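Chitooligosaccharide oxidase (Gibberella zeae, PDB 6Y0R) oxidises the C1 hydroxyl of chitooligosaccharides to the lactone with a bicovalently bound FAD, passing the electrons to molecular oxygen to form hydrogen peroxide. Local coordinates at residues 279-293 against 305-319. Numbering follows the deposited sequence.
Sequences DGAYIGDEASLRKAL and VTATTVDWMGLVTHF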
ATOM      1  N   ASP A 279       1.468  -1.831 -18.669  1.00 15.90           N
ATOM      2  CA  ASP A 279       2.144  -0.541 -18.368  1.00 18.73           C
ATOM      3  C   ASP A 279       3.294  -0.805 -17.416  1.00 17.99           C
ATOM      4  O   ASP A 279       3.245  -1.742 -16.616  1.00 16.99           O
ATOM      5  CB  ASP A 279       1.219   0.545 -17.849  1.00 25.47           C
ATOM      6  CG  ASP A 279       0.788   0.291 -16.461  1.00 30.94           C
ATOM      7  OD1 ASP A 279      -0.206  -0.462 -16.317  1.00 39.67           O
ATOM      8  OD2 ASP A 279       1.449   0.882 -15.532  1.00 38.41           O
ATOM      9  N   GLY A 280       4.347  -0.008 -17.527  1.00 15.60           N
ATOM     10  CA  GLY A 280       5.489  -0.223 -16.650  1.00 14.63           C
ATOM     11  C   GLY A 280       6.474   0.916 -16.723  1.00 13.85           C
ATOM     12  O   GLY A 280       6.223   1.915 -17.437  1.00 14.80           O
ATOM     13  N   ALA A 281       7.586   0.741 -16.032  1.00 15.42           N
ATOM     14  CA  ALA A 281       8.705   1.699 -16.056  1.00 15.23           C
ATOM     15  C   ALA A 281      10.014   0.943 -16.162  1.00 15.84           C
ATOM     16  O   ALA A 281      10.157  -0.126 -15.602  1.00 15.41           O
ATOM     17  CB  ALA A 281       8.727   2.573 -14.840  1.00 15.38           C
ATOM     18  N   TYR A 282      10.972   1.574 -16.846  1.00 14.66           N
ATOM     19  CA  TYR A 282      12.288   0.967 -17.109  1.00 15.06           C
ATOM     20  C   TYR A 282      13.372   1.975 -16.699  1.00 15.54           C
ATOM     21  O   TYR A 282      13.397   3.102 -17.213  1.00 16.82           O
ATOM     22  CB  TYR A 282      12.399   0.613 -18.583  1.00 16.40           C
ATOM     23  CG  TYR A 282      13.762   0.117 -18.996  1.00 19.07           C
ATOM     24  CD1 TYR A 282      14.105  -1.210 -18.793  1.00 19.69           C
ATOM     25  CD2 TYR A 282      14.671   0.949 -19.621  1.00 20.24           C
ATOM     26  CE1 TYR A 282      15.345  -1.715 -19.161  1.00 22.89           C
ATOM     27  CE2 TYR A 282      15.919   0.461 -19.986  1.00 22.88           C
ATOM     28  CZ  TYR A 282      16.249  -0.865 -19.774  1.00 23.00           C
ATOM     29  OH  TYR A 282      17.484  -1.344 -20.137  1.00 25.72           O
ATOM     30  N   ILE A 283      14.255   1.597 -15.796  1.00 16.39           N
ATOM     31  CA  ILE A 283      15.362   2.497 -15.395  1.00 17.82           C
ATOM     32  C   ILE A 283      16.390   2.453 -16.531  1.00 18.23           C
ATOM     33  O   ILE A 283      17.118   1.463 -16.706  1.00 20.87           O
ATOM     34  CB  ILE A 283      15.959   2.124 -14.047  1.00 18.84           C
ATOM     35  CG1 ILE A 283      14.903   2.177 -12.950  1.00 21.77           C
ATOM     36  CG2 ILE A 283      17.118   3.041 -13.690  1.00 21.01           C
ATOM     37  CD1 ILE A 283      15.335   1.444 -11.738  1.00 20.83           C
ATOM     38  N   GLY A 284      16.398   3.495 -17.329  1.00 19.72           N
ATOM     39  CA  GLY A 284      17.232   3.583 -18.533  1.00 19.36           C
ATOM     40  C   GLY A 284      16.473   4.280 -19.643  1.00 19.82           C
ATOM     41  O   GLY A 284      15.357   4.792 -19.409  1.00 19.58           O
ATOM     42  N   ASP A 285      17.075   4.345 -20.833  1.00 21.13           N
ATOM     43  CA  ASP A 285      16.488   5.129 -21.940  1.00 21.91           C
ATOM     44  C   ASP A 285      15.583   4.302 -22.855  1.00 22.50           C
ATOM     45  O   ASP A 285      15.444   3.074 -22.714  1.00 21.08           O
ATOM     46  CB  ASP A 285      17.580   5.842 -22.740  1.00 23.99           C
ATOM     47  CG  ASP A 285      18.527   4.951 -23.498  1.00 29.87           C
ATOM     48  OD1 ASP A 285      18.174   3.811 -23.819  1.00 27.38           O
ATOM     49  OD2 ASP A 285      19.608   5.465 -23.849  1.00 35.10           O
ATOM     50  N   GLU A 286      14.936   4.994 -23.771  1.00 22.67           N
ATOM     51  CA  GLU A 286      13.887   4.374 -24.601  1.00 22.78           C
ATOM     52  C   GLU A 286      14.487   3.266 -25.464  1.00 23.35           C
ATOM     53  O   GLU A 286      13.870   2.172 -25.591  1.00 21.15           O
ATOM     54  CB  GLU A 286      13.184   5.425 -25.442  1.00 24.42           C
ATOM     55  CG  GLU A 286      12.098   4.805 -26.286  1.00 23.78           C
ATOM     56  CD  GLU A 286      11.148   5.789 -26.946  1.00 30.47           C
ATOM     57  OE1 GLU A 286      11.268   7.003 -26.688  1.00 34.26           O
ATOM     58  OE2 GLU A 286      10.244   5.334 -27.663  1.00 31.99           O
ATOM     59  N   ALA A 287      15.625   3.521 -26.114  1.00 22.66           N
ATOM     60  CA  ALA A 287      16.219   2.506 -27.012  1.00 25.11           C
ATOM     61  C   ALA A 287      16.479   1.211 -26.247  1.00 22.37           C
ATOM     62  O   ALA A 287      16.162   0.127 -26.784  1.00 24.33           O
ATOM     63  CB  ALA A 287      17.472   3.066 -27.656  1.00 27.94           C
ATOM     64  N   SER A 288      17.001   1.317 -25.021  1.00 22.25           N
ATOM     65  CA  SER A 288      17.350   0.170 -24.148  1.00 22.82           C
ATOM     66  C   SER A 288      16.056  -0.551 -23.740  1.00 20.90           C
ATOM     67  O   SER A 288      16.051  -1.792 -23.734  1.00 20.86           O
ATOM     68  CB  SER A 288      18.131   0.606 -22.933  1.00 23.44           C
ATOM     69  OG  SER A 288      19.418   1.083 -23.300  1.00 27.31           O
ATOM     70  N   LEU A 289      15.014   0.217 -23.424  1.00 20.11           N
ATOM     71  CA  LEU A 289      13.690  -0.375 -23.053  1.00 19.69           C
ATOM     72  C   LEU A 289      13.150  -1.180 -24.240  1.00 19.79           C
ATOM     73  O   LEU A 289      12.681  -2.334 -24.062  1.00 20.49           O
ATOM     74  CB  LEU A 289      12.740   0.744 -22.627  1.00 20.55           C
ATOM     75  CG  LEU A 289      11.325   0.336 -22.221  1.00 21.38           C
ATOM     76  CD1 LEU A 289      10.394   0.336 -23.402  1.00 22.83           C
ATOM     77  CD2 LEU A 289      11.311  -0.994 -21.480  1.00 21.10           C
ATOM     78  N   ARG A 290      13.174  -0.604 -25.442  1.00 19.58           N
ATOM     79  CA  ARG A 290      12.654  -1.302 -26.635  1.00 21.62           C
ATOM     80  C   ARG A 290      13.444  -2.586 -26.865  1.00 21.97           C
ATOM     81  O   ARG A 290      12.802  -3.607 -27.167  1.00 22.88           O
ATOM     82  CB  ARG A 290      12.658  -0.326 -27.819  1.00 22.17           C
ATOM     83  CG  ARG A 290      11.579   0.745 -27.697  1.00 22.44           C
ATOM     84  CD  ARG A 290      11.445   1.595 -28.938  1.00 23.13           C
ATOM     85  NE  ARG A 290      10.462   2.630 -28.766  1.00 22.08           N
ATOM     86  CZ  ARG A 290       9.159   2.476 -28.934  1.00 21.81           C
ATOM     87  NH1 ARG A 290       8.668   1.310 -29.297  1.00 23.57           N
ATOM     88  NH2 ARG A 290       8.356   3.510 -28.774  1.00 23.77           N
ATOM     89  N   LYS A 291      14.766  -2.569 -26.702  1.00 22.23           N
ATOM     90  CA  LYS A 291      15.564  -3.821 -26.864  1.00 22.71           C
ATOM     91  C   LYS A 291      15.185  -4.846 -25.793  1.00 22.06           C
ATOM     92  O   LYS A 291      14.948  -6.026 -26.128  1.00 22.37           O
ATOM     93  CB  LYS A 291      17.056  -3.514 -26.849  1.00 28.07           C
ATOM     94  CG  LYS A 291      17.525  -2.761 -28.084  1.00 38.16           C
ATOM     95  CD  LYS A 291      18.958  -2.250 -28.020  1.00 47.20           C
ATOM     96  CE  LYS A 291      19.172  -1.078 -28.967  1.00 54.80           C
ATOM     97  NZ  LYS A 291      20.477  -1.162 -29.658  1.00 62.03           N
ATOM     98  N   ALA A 292      14.994  -4.397 -24.559  1.00 20.88           N
ATOM     99  CA  ALA A 292      14.669  -5.287 -23.414  1.00 21.02           C
ATOM    100  C   ALA A 292      13.294  -5.928 -23.587  1.00 20.19           C
ATOM    101  O   ALA A 292      13.114  -7.090 -23.120  1.00 19.42           O
ATOM    102  CB  ALA A 292      14.719  -4.516 -22.124  1.00 22.33           C
ATOM    103  N   LEU A 293      12.332  -5.216 -24.169  1.00 19.00           N
ATOM    104  CA  LEU A 293      10.952  -5.761 -24.332  1.00 18.57           C
ATOM    105  C   LEU A 293      10.769  -6.582 -25.602  1.00 20.61           C
ATOM    106  O   LEU A 293       9.741  -7.233 -25.738  1.00 21.14           O
ATOM    107  CB  LEU A 293       9.959  -4.599 -24.328  1.00 19.79           C
ATOM    108  CG  LEU A 293       9.636  -4.021 -22.974  1.00 23.56           C
ATOM    109  CD1 LEU A 293       8.583  -2.920 -23.149  1.00 24.64           C
ATOM    110  CD2 LEU A 293       9.160  -5.076 -22.007  1.00 25.41           C
ATOM    111  N   VAL A 305       4.899  -0.992 -28.817  1.00 25.95           N
ATOM    112  CA  VAL A 305       5.275  -0.379 -27.523  1.00 22.08           C
ATOM    113  C   VAL A 305       5.245   1.132 -27.724  1.00 22.25           C
ATOM    114  O   VAL A 305       5.914   1.607 -28.664  1.00 22.74           O
ATOM    115  CB  VAL A 305       6.667  -0.848 -27.108  1.00 22.57           C
ATOM    116  CG1 VAL A 305       7.182  -0.150 -25.868  1.00 25.77           C
ATOM    117  CG2 VAL A 305       6.676  -2.362 -26.924  1.00 26.43           C
ATOM    118  N   THR A 306       4.553   1.839 -26.851  1.00 19.45           N
ATOM    119  CA  THR A 306       4.696   3.309 -26.717  1.00 20.46           C
ATOM    120  C   THR A 306       5.568   3.561 -25.493  1.00 18.55           C
ATOM    121  O   THR A 306       5.456   2.835 -24.509  1.00 19.50           O
ATOM    122  CB  THR A 306       3.358   4.035 -26.643  1.00 22.29           C
ATOM    123  OG1 THR A 306       2.669   3.637 -25.462  1.00 22.97           O
ATOM    124  CG2 THR A 306       2.488   3.790 -27.864  1.00 23.47           C
ATOM    125  N   ALA A 307       6.447   4.547 -25.538  1.00 18.14           N
ATOM    126  CA  ALA A 307       7.433   4.757 -24.459  1.00 19.21           C
ATOM    127  C   ALA A 307       7.972   6.177 -24.500  1.00 20.77           C
ATOM    128  O   ALA A 307       8.159   6.777 -25.618  1.00 20.13           O
ATOM    129  CB  ALA A 307       8.550   3.761 -24.556  1.00 19.71           C
ATOM    130  N   THR A 308       8.239   6.695 -23.326  1.00 19.19           N
ATOM    131  CA  THR A 308       8.779   8.057 -23.175  1.00 20.21           C
ATOM    132  C   THR A 308       9.814   8.047 -22.067  1.00 20.07           C
ATOM    133  O   THR A 308       9.501   7.578 -20.967  1.00 19.10           O
ATOM    134  CB  THR A 308       7.683   9.076 -22.885  1.00 20.92           C
ATOM    135  OG1 THR A 308       6.686   9.039 -23.909  1.00 22.39           O
ATOM    136  CG2 THR A 308       8.268  10.464 -22.779  1.00 22.01           C
ATOM    137  N   THR A 309      10.991   8.598 -22.348  1.00 19.58           N
ATOM    138  CA  THR A 309      12.015   8.766 -21.308  1.00 19.11           C
ATOM    139  C   THR A 309      11.828  10.129 -20.644  1.00 19.20           C
ATOM    140  O   THR A 309      11.851  11.185 -21.366  1.00 20.63           O
ATOM    141  CB  THR A 309      13.420   8.594 -21.877  1.00 20.33           C
ATOM    142  OG1 THR A 309      13.484   7.338 -22.541  1.00 21.82           O
ATOM    143  CG2 THR A 309      14.492   8.641 -20.813  1.00 20.11           C
ATOM    144  N   VAL A 310      11.804  10.122 -19.337  1.00 18.42           N
ATOM    145  CA  VAL A 310      11.685  11.317 -18.468  1.00 19.43           C
ATOM    146  C   VAL A 310      12.696  11.166 -17.332  1.00 18.91           C
ATOM    147  O   VAL A 310      13.488  10.214 -17.341  1.00 19.15           O
ATOM    148  CB  VAL A 310      10.239  11.456 -17.968  1.00 21.35           C
ATOM    149  CG1 VAL A 310       9.290  11.771 -19.103  1.00 22.64           C
ATOM    150  CG2 VAL A 310       9.767  10.215 -17.239  1.00 20.45           C
ATOM    151  N   ASP A 311      12.720  12.107 -16.404  1.00 19.05           N
ATOM    152  CA  ASP A 311      13.481  11.971 -15.149  1.00 19.04           C
ATOM    153  C   ASP A 311      12.511  11.515 -14.072  1.00 19.42           C
ATOM    154  O   ASP A 311      11.293  11.392 -14.317  1.00 18.15           O
ATOM    155  CB  ASP A 311      14.268  13.250 -14.824  1.00 18.99           C
ATOM    156  CG  ASP A 311      13.408  14.453 -14.525  1.00 21.05           C
ATOM    157  OD1 ASP A 311      12.285  14.288 -13.966  1.00 20.61           O
ATOM    158  OD2 ASP A 311      13.885  15.567 -14.844  1.00 22.26           O
ATOM    159  N   TRP A 312      13.047  11.200 -12.920  1.00 19.30           N
ATOM    160  CA  TRP A 312      12.250  10.642 -11.813  1.00 19.74           C
ATOM    161  C   TRP A 312      11.029  11.512 -11.504  1.00 19.56           C
ATOM    162  O   TRP A 312       9.900  11.018 -11.348  1.00 19.78           O
ATOM    163  CB  TRP A 312      13.168  10.483 -10.602  1.00 19.87           C
ATOM    164  CG  TRP A 312      12.427  10.003  -9.406  1.00 20.59           C
ATOM    165  CD1 TRP A 312      12.091  10.686  -8.278  1.00 20.18           C
ATOM    166  CD2 TRP A 312      11.842   8.703  -9.278  1.00 21.86           C
ATOM    167  NE1 TRP A 312      11.356   9.893  -7.445  1.00 21.35           N
ATOM    168  CE2 TRP A 312      11.214   8.661  -8.016  1.00 22.96           C
ATOM    169  CE3 TRP A 312      11.792   7.587 -10.122  1.00 23.93           C
ATOM    170  CZ2 TRP A 312      10.566   7.524  -7.545  1.00 26.50           C
ATOM    171  CZ3 TRP A 312      11.182   6.459  -9.640  1.00 25.55           C
ATOM    172  CH2 TRP A 312      10.576   6.431  -8.384  1.00 25.26           C
ATOM    173  N   MET A 313      11.199  12.833 -11.350  1.00 18.62           N
ATOM    174  CA  MET A 313      10.067  13.691 -10.971  1.00 19.69           C
ATOM    175  C   MET A 313       9.048  13.717 -12.118  1.00 19.11           C
ATOM    176  O   MET A 313       7.849  13.760 -11.837  1.00 21.20           O
ATOM    177  CB  MET A 313      10.570  15.092 -10.615  1.00 20.47           C
ATOM    178  CG  MET A 313       9.592  15.906  -9.893  1.00 24.44           C
ATOM    179  SD  MET A 313       9.279  15.288  -8.207  1.00 28.40           S
ATOM    180  CE  MET A 313       7.502  15.135  -8.365  1.00 27.54           C
ATOM    181  N   GLY A 314       9.496  13.650 -13.371  1.00 19.43           N
ATOM    182  CA  GLY A 314       8.641  13.491 -14.569  1.00 20.41           C
ATOM    183  C   GLY A 314       7.825  12.193 -14.543  1.00 20.92           C
ATOM    184  O   GLY A 314       6.634  12.212 -14.912  1.00 20.23           O
ATOM    185  N   LEU A 315       8.447  11.124 -14.081  1.00 19.55           N
ATOM    186  CA  LEU A 315       7.795   9.800 -13.960  1.00 18.07           C
ATOM    187  C   LEU A 315       6.731   9.911 -12.867  1.00 17.42           C
ATOM    188  O   LEU A 315       5.592   9.460 -13.105  1.00 19.28           O
ATOM    189  CB  LEU A 315       8.902   8.780 -13.669  1.00 20.18           C
ATOM    190  CG  LEU A 315       8.572   7.290 -13.757  1.00 24.61           C
ATOM    191  CD1 LEU A 315       7.684   6.871 -12.639  1.00 30.09           C
ATOM    192  CD2 LEU A 315       8.085   6.866 -15.107  1.00 24.55           C
ATOM    193  N   VAL A 316       7.059  10.445 -11.683  1.00 17.91           N
ATOM    194  CA  VAL A 316       6.091  10.642 -10.574  1.00 19.12           C
ATOM    195  C   VAL A 316       4.907  11.480 -11.065  1.00 20.22           C
ATOM    196  O   VAL A 316       3.747  11.165 -10.771  1.00 20.72           O
ATOM    197  CB  VAL A 316       6.775  11.303  -9.373  1.00 19.04           C
ATOM    198  CG1 VAL A 316       5.775  11.765  -8.315  1.00 20.79           C
ATOM    199  CG2 VAL A 316       7.863  10.415  -8.825  1.00 20.09           C
ATOM    200  N   THR A 317       5.183  12.513 -11.842  1.00 20.11           N
ATOM    201  CA  THR A 317       4.123  13.423 -12.301  1.00 20.77           C
ATOM    202  C   THR A 317       3.253  12.645 -13.293  1.00 21.24           C
ATOM    203  O   THR A 317       2.037  12.809 -13.267  1.00 20.50           O
ATOM    204  CB  THR A 317       4.789  14.729 -12.760  1.00 22.63           C
ATOM    205  OG1 THR A 317       5.666  14.468 -13.848  1.00 40.97           O
ATOM    206  CG2 THR A 317       5.523  15.402 -11.639  1.00 16.70           C
ATOM    207  N   HIS A 318       3.849  11.877 -14.196  1.00 20.90           N
ATOM    208  CA  HIS A 318       3.112  11.164 -15.255  1.00 22.54           C
ATOM    209  C   HIS A 318       2.104  10.219 -14.609  1.00 25.50           C
ATOM    210  O   HIS A 318       0.955  10.210 -15.012  1.00 22.65           O
ATOM    211  CB  HIS A 318       4.071  10.398 -16.160  1.00 23.04           C
ATOM    212  CG  HIS A 318       3.370   9.435 -17.047  1.00 25.35           C
ATOM    213  ND1 HIS A 318       2.558   9.865 -18.089  1.00 29.51           N
ATOM    214  CD2 HIS A 318       3.357   8.075 -17.072  1.00 28.29           C
ATOM    215  CE1 HIS A 318       2.084   8.805 -18.727  1.00 29.12           C
ATOM    216  NE2 HIS A 318       2.560   7.695 -18.134  1.00 29.08           N
ATOM    217  N   PHE A 319       2.531   9.462 -13.611  1.00 23.16           N
ATOM    218  CA  PHE A 319       1.662   8.426 -12.984  1.00 23.07           C
ATOM    219  C   PHE A 319       0.693   9.033 -11.975  1.00 27.07           C
ATOM    220  O   PHE A 319      -0.207   8.285 -11.527  1.00 30.17           O
ATOM    221  CB  PHE A 319       2.500   7.296 -12.391  1.00 24.82           C
ATOM    222  CG  PHE A 319       3.043   6.313 -13.391  1.00 25.42           C
ATOM    223  CD1 PHE A 319       2.177   5.519 -14.130  1.00 31.04           C
ATOM    224  CD2 PHE A 319       4.397   6.180 -13.622  1.00 27.90           C
ATOM    225  CE1 PHE A 319       2.659   4.630 -15.078  1.00 30.72           C
ATOM    226  CE2 PHE A 319       4.882   5.275 -14.549  1.00 29.76           C
ATOM    227  CZ  PHE A 319       4.007   4.492 -15.274  1.00 30.83           C
TER
HETATM  228  O   HOH W   1      11.894   9.087 -24.981  1.00 35.12           O
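Leu289 and Leu293, one turn apart on helix 286-293, close over Val305 at the buried end of the contact. The CD1 methyl of each leucine reaches Val305 CG1 at 4.1 Å, and Leu289 CD1 also lies against the CB of Ala307. Beside this apolar patch Arg290 reaches across to the strand, its chain extended from CG to NE, and NH1 donates to Val305 O at 2.8 Å from above the carbonyl plane; the bond from NH2 to the same oxygen is weak. NE and NH2 together grip Glu286 OE2 side-on, within the guanidinium plane, and this salt bridge fixes how the guanidinium is turned. Strands 275-283 and 305-310 run the same way, joined by the helix and with antiparallel strand 233-239 between them, a split beta-alpha-beta unit at the edge of the seven-stranded antiparallel sheet; the helix crosses strand 305-310 at 144°, axes 8.7 Å apart. Toward Thr309 the packing gives way to a watery margin: a water donates to Glu286 OE1 and accepts from Thr309 N, both at 2.8 Å, while Thr309 OG1 is hydrogen-bonded to Thr234. Contacts are sparser between strand 279-283 and helix 312-319, where Ala281 CB meets Leu315 CD2 at 4.3 Å. Here Phe319, with its side chain about 8 Å from the FAD, turns a ring edge to Gly280 O, CZ being 4.0 Å away.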